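Local atomic coordinates of fucose-specific lectin (Aleuria aurantia, PDB entry 6GKE), a protein that binds L-fucose in pockets between the blades of a six-bladed beta-propeller, with strongest preference for the alpha-1,6-linked core fucose of glycoproteins. Residues A[77-82]-A[130-135]. The protein carries 1 engineered substitution. Numbering follows the deposited sequence. Where two conformers were deposited one is given.
Sequences RVYCVN and IRVYYQ. With FUC (alpha-L-fucopyranose), chain B; FUC (alpha-L-fucopyranose), chain E.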
ATOM      1  N   ARG A  77       6.117 -22.941  12.850  1.00  4.53           N
ATOM      2  CA  ARG A  77       5.839 -23.240  11.453  1.00  4.61           C
ATOM      3  C   ARG A  77       5.069 -22.059  10.868  1.00  4.51           C
ATOM      4  O   ARG A  77       4.080 -21.618  11.461  1.00  5.07           O
ATOM      5  CB  ARG A  77       5.022 -24.527  11.301  1.00  4.86           C
ATOM      6  CG  ARG A  77       5.642 -25.752  11.954  1.00  5.03           C
ATOM      7  CD  ARG A  77       6.942 -26.184  11.292  1.00  5.22           C
ATOM      8  NE  ARG A  77       7.502 -27.396  11.881  1.00  5.68           N
ATOM      9  CZ  ARG A  77       8.355 -27.436  12.907  1.00  5.72           C
ATOM     10  NH1 ARG A  77       8.772 -26.325  13.491  1.00  5.84           N
ATOM     11  NH2 ARG A  77       8.786 -28.603  13.358  1.00  6.71           N
ATOM     12  N   VAL A  78       5.553 -21.558   9.725  1.00  4.51           N
ATOM     13  CA  VAL A  78       4.920 -20.467   9.011  1.00  4.49           C
ATOM     14  C   VAL A  78       4.504 -20.993   7.638  1.00  4.58           C
ATOM     15  O   VAL A  78       5.341 -21.476   6.886  1.00  5.34           O
ATOM     16  CB  VAL A  78       5.841 -19.241   8.878  1.00  5.03           C
ATOM     17  CG1 VAL A  78       5.153 -18.126   8.104  1.00  5.68           C
ATOM     18  CG2 VAL A  78       6.296 -18.737  10.237  1.00  5.46           C
ATOM     19  N   TYR A  79       3.203 -20.894   7.347  1.00  4.48           N
ATOM     20  CA  TYR A  79       2.607 -21.367   6.098  1.00  4.49           C
ATOM     21  C   TYR A  79       2.394 -20.185   5.160  1.00  4.30           C
ATOM     22  O   TYR A  79       2.036 -19.090   5.586  1.00  4.72           O
ATOM     23  CB  TYR A  79       1.304 -22.125   6.384  1.00  4.75           C
ATOM     24  CG  TYR A  79       1.600 -23.318   7.250  1.00  4.74           C
ATOM     25  CD1 TYR A  79       2.225 -24.423   6.701  1.00  4.79           C
ATOM     26  CD2 TYR A  79       1.408 -23.296   8.622  1.00  4.90           C
ATOM     27  CE1 TYR A  79       2.634 -25.489   7.482  1.00  4.88           C
ATOM     28  CE2 TYR A  79       1.809 -24.355   9.422  1.00  4.93           C
ATOM     29  CZ  TYR A  79       2.440 -25.447   8.852  1.00  4.90           C
ATOM     30  OH  TYR A  79       2.890 -26.460   9.652  1.00  5.32           O
ATOM     31  N   CYS A  80       2.619 -20.452   3.871  1.00  4.32           N
ATOM     32  CA  CYS A  80       2.538 -19.445   2.835  1.00  4.60           C
ATOM     33  C   CYS A  80       2.353 -20.162   1.499  1.00  4.69           C
ATOM     34  O   CYS A  80       2.178 -21.378   1.468  1.00  4.89           O
ATOM     35  CB  CYS A  80       3.785 -18.570   2.851  1.00  5.12           C
ATOM     36  SG  CYS A  80       5.300 -19.480   2.452  1.00  6.56           S
ATOM     37  N   VAL A  81       2.388 -19.411   0.399  1.00  5.18           N
ATOM     38  CA  VAL A  81       2.235 -19.920  -0.935  0.50  5.59           C
ATOM     39  C   VAL A  81       3.429 -19.429  -1.785  1.00  5.94           C
ATOM     40  O   VAL A  81       3.746 -18.239  -1.707  1.00  6.70           O
ATOM     41  CB  VAL A  81       0.859 -19.436  -1.440  0.50  5.66           C
ATOM     42  CG1 VAL A  81       0.599 -19.864  -2.867  0.50  5.68           C
ATOM     43  CG2 VAL A  81      -0.274 -19.914  -0.537  0.50  5.68           C
ATOM     44  N   ASN A  82       4.014 -20.288  -2.623  1.00  6.16           N
ATOM     45  CA  ASN A  82       5.094 -19.861  -3.503  1.00  6.74           C
ATOM     46  C   ASN A  82       4.509 -19.270  -4.796  1.00  6.78           C
ATOM     47  O   ASN A  82       3.301 -19.117  -4.948  1.00  6.74           O
ATOM     48  CB  ASN A  82       6.107 -20.988  -3.708  1.00  7.27           C
ATOM     49  CG  ASN A  82       5.637 -22.096  -4.624  1.00  7.41           C
ATOM     50  OD1 ASN A  82       4.579 -22.009  -5.245  1.00  6.73           O
ATOM     51  ND2 ASN A  82       6.430 -23.154  -4.713  1.00  9.97           N
ATOM     52  N   ILE A 130      -0.719 -30.810  13.612  1.00  5.31           N
ATOM     53  CA  ILE A 130      -0.930 -29.556  12.891  1.00  4.95           C
ATOM     54  C   ILE A 130      -2.055 -29.763  11.880  1.00  4.55           C
ATOM     55  O   ILE A 130      -2.140 -30.815  11.257  1.00  4.87           O
ATOM     56  CB  ILE A 130       0.358 -29.074  12.189  1.00  5.39           C
ATOM     57  CG1 ILE A 130       1.538 -28.982  13.155  1.00  6.23           C
ATOM     58  CG2 ILE A 130       0.126 -27.747  11.478  1.00  5.58           C
ATOM     59  CD1 ILE A 130       2.874 -28.845  12.468  1.00  7.01           C
ATOM     60  N   ARG A 131      -2.880 -28.735  11.708  1.00  4.54           N
ATOM     61  CA  ARG A 131      -3.878 -28.723  10.641  1.00  4.49           C
ATOM     62  C   ARG A 131      -3.781 -27.373   9.935  1.00  4.45           C
ATOM     63  O   ARG A 131      -3.714 -26.338  10.599  1.00  5.28           O
ATOM     64  CB  ARG A 131      -5.290 -28.942  11.194  1.00  5.03           C
ATOM     65  CG  ARG A 131      -5.465 -30.207  12.029  1.00  5.33           C
ATOM     66  CD  ARG A 131      -5.367 -31.473  11.196  1.00  5.42           C
ATOM     67  NE  ARG A 131      -5.613 -32.700  11.949  1.00  6.05           N
ATOM     68  CZ  ARG A 131      -4.685 -33.459  12.531  1.00  6.22           C
ATOM     69  NH1 ARG A 131      -3.423 -33.057  12.607  1.00  6.66           N
ATOM     70  NH2 ARG A 131      -5.023 -34.635  13.041  1.00  7.20           N
ATOM     71  N   VAL A 132      -3.775 -27.411   8.599  1.00  4.45           N
ATOM     72  CA  VAL A 132      -3.673 -26.230   7.763  1.00  4.55           C
ATOM     73  C   VAL A 132      -4.910 -26.178   6.863  1.00  4.55           C
ATOM     74  O   VAL A 132      -5.267 -27.187   6.263  1.00  5.44           O
ATOM     75  CB  VAL A 132      -2.379 -26.237   6.931  1.00  5.23           C
ATOM     76  CG1 VAL A 132      -2.277 -25.000   6.055  1.00  5.74           C
ATOM     77  CG2 VAL A 132      -1.149 -26.371   7.811  1.00  5.74           C
ATOM     78  N   TYR A 133      -5.533 -24.997   6.786  1.00  4.38           N
ATOM     79  CA  TYR A 133      -6.776 -24.792   6.048  1.00  4.48           C
ATOM     80  C   TYR A 133      -6.531 -23.802   4.913  1.00  4.49           C
ATOM     81  O   TYR A 133      -5.871 -22.776   5.097  1.00  5.02           O
ATOM     82  CB  TYR A 133      -7.880 -24.314   7.000  1.00  4.73           C
ATOM     83  CG  TYR A 133      -8.124 -25.324   8.088  1.00  4.66           C
ATOM     84  CD1 TYR A 133      -8.998 -26.383   7.897  1.00  4.76           C
ATOM     85  CD2 TYR A 133      -7.385 -25.294   9.260  1.00  4.69           C
ATOM     86  CE1 TYR A 133      -9.153 -27.373   8.854  1.00  4.76           C
ATOM     87  CE2 TYR A 133      -7.526 -26.279  10.223  1.00  4.79           C
ATOM     88  CZ  TYR A 133      -8.403 -27.327  10.018  1.00  4.68           C
ATOM     89  OH  TYR A 133      -8.510 -28.299  10.977  1.00  5.32           O
ATOM     90  N   TYR A 134      -7.076 -24.137   3.743  1.00  4.47           N
ATOM     91  CA  TYR A 134      -6.819 -23.412   2.512  1.00  4.58           C
ATOM     92  C   TYR A 134      -7.987 -23.656   1.558  1.00  4.57           C
ATOM     93  O   TYR A 134      -8.827 -24.517   1.790  1.00  5.69           O
ATOM     94  CB  TYR A 134      -5.503 -23.877   1.871  1.00  5.03           C
ATOM     95  CG  TYR A 134      -5.530 -25.312   1.403  1.00  5.45           C
ATOM     96  CD1 TYR A 134      -5.361 -26.368   2.285  1.00  5.72           C
ATOM     97  CD2 TYR A 134      -5.766 -25.626   0.075  1.00  5.91           C
ATOM     98  CE1 TYR A 134      -5.428 -27.689   1.866  1.00  6.29           C
ATOM     99  CE2 TYR A 134      -5.830 -26.941  -0.361  1.00  6.67           C
ATOM    100  CZ  TYR A 134      -5.658 -27.979   0.534  1.00  6.47           C
ATOM    101  OH  TYR A 134      -5.730 -29.278   0.122  1.00  8.29           O
ATOM    102  N   GLN A 135      -8.005 -22.910   0.452  1.00  4.61           N
ATOM    103  CA  GLN A 135      -8.969 -23.142  -0.610  1.00  4.93           C
ATOM    104  C   GLN A 135      -8.228 -23.449  -1.909  1.00  5.28           C
ATOM    105  O   GLN A 135      -7.130 -22.952  -2.151  1.00  5.73           O
ATOM    106  CB  GLN A 135      -9.891 -21.941  -0.783  1.00  5.08           C
ATOM    107  CG  GLN A 135     -10.679 -21.667   0.485  1.00  5.18           C
ATOM    108  CD  GLN A 135     -11.865 -20.772   0.247  1.00  5.42           C
ATOM    109  OE1 GLN A 135     -11.733 -19.557   0.085  1.00  5.52           O
ATOM    110  NE2 GLN A 135     -13.041 -21.373   0.193  1.00  5.88           N
TER
HETATM  111  C1  FUC B   2       9.060 -30.786  10.346  1.00  8.32           C
HETATM  112  C2  FUC B   2       8.518 -30.230   9.035  1.00  7.36           C
HETATM  113  C3  FUC B   2       7.152 -30.828   8.727  1.00  6.62           C
HETATM  114  C4  FUC B   2       6.223 -30.583   9.914  1.00  6.32           C
HETATM  115  C5  FUC B   2       6.833 -31.225  11.154  1.00  6.80           C
HETATM  116  C6  FUC B   2       5.984 -31.058  12.401  1.00  7.09           C
HETATM  117  O2  FUC B   2       9.430 -30.523   7.972  1.00  8.65           O
HETATM  118  O3  FUC B   2       6.644 -30.294   7.499  1.00  6.57           O
HETATM  119  O4  FUC B   2       6.060 -29.184  10.187  1.00  6.36           O
HETATM  120  O5  FUC B   2       8.117 -30.626  11.407  1.00  7.10           O
HETATM  121  C1  FUC E 405      -7.877 -36.222  11.173  1.00  9.58           C
HETATM  122  C2  FUC E 405      -8.452 -35.436  10.002  1.00  8.46           C
HETATM  123  C3  FUC E 405      -9.721 -34.706  10.466  1.00  7.36           C
HETATM  124  C4  FUC E 405      -9.419 -33.840  11.692  1.00  7.18           C
HETATM  125  C5  FUC E 405      -8.906 -34.767  12.786  1.00  7.93           C
HETATM  126  C6  FUC E 405      -8.618 -34.038  14.081  1.00  8.49           C
HETATM  127  O1  FUC E 405      -8.763 -37.309  11.433  1.00 10.92           O
HETATM  128  O2  FUC E 405      -8.708 -36.323   8.896  1.00 10.29           O
HETATM  129  O3  FUC E 405     -10.282 -33.942   9.398  1.00  6.84           O
HETATM  130  O4  FUC E 405      -8.397 -32.875  11.429  1.00  6.83           O
HETATM  131  O5  FUC E 405      -7.706 -35.402  12.340  1.00  8.61           O
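Ring oxygen O5 of the chain B fucose accepts two bonds from Arg77, one from NH2 at 2.9 Å and a weak one from NE, while NE also donates to the sugar's O4 at 2.9 Å. Ile130 CD1 lies alongside, 3.8 Å from C6 of that fucose, and also meets Arg77 CG, the two side chains crossing at about a right angle; one blade thus supplies the cation and the next an apolar methyl beside C6. A bend at chi2 (-66°) turns the Arg77 guanidinium toward the sugar, its edge with NE and NH2 facing O4 and O5; Gln75 takes a further bond from NH2, which should help fix the rotation of the group.

Further along the strands the two blades touch directly. Val132 sets CG2 over the centre of the Tyr79 ring, 3.8 Å from its centroid and only 7° off the normal, a well-formed CH-pi contact. Ile130 approaches the phenol end of that ring obliquely, its CG2 lying 3.6 Å from Tyr79 OH. That hydroxyl is hydrogen-bonded to Glu89 OE2, while Glu89 OE1 bonds the fucose, so Tyr79 probably helps to position a first-shell residue.

On the far side of strand 130-134, Arg131 repeats the grip on the chain E fucose, with NE 2.8 Å from O4, while its NH1 returns to Ile130 O. Strands 73-81 and 129-134 are each second in four-stranded antiparallel blades, and their contact exemplifies the inter-blade fucose site of this lectin family's six-bladed beta-propeller.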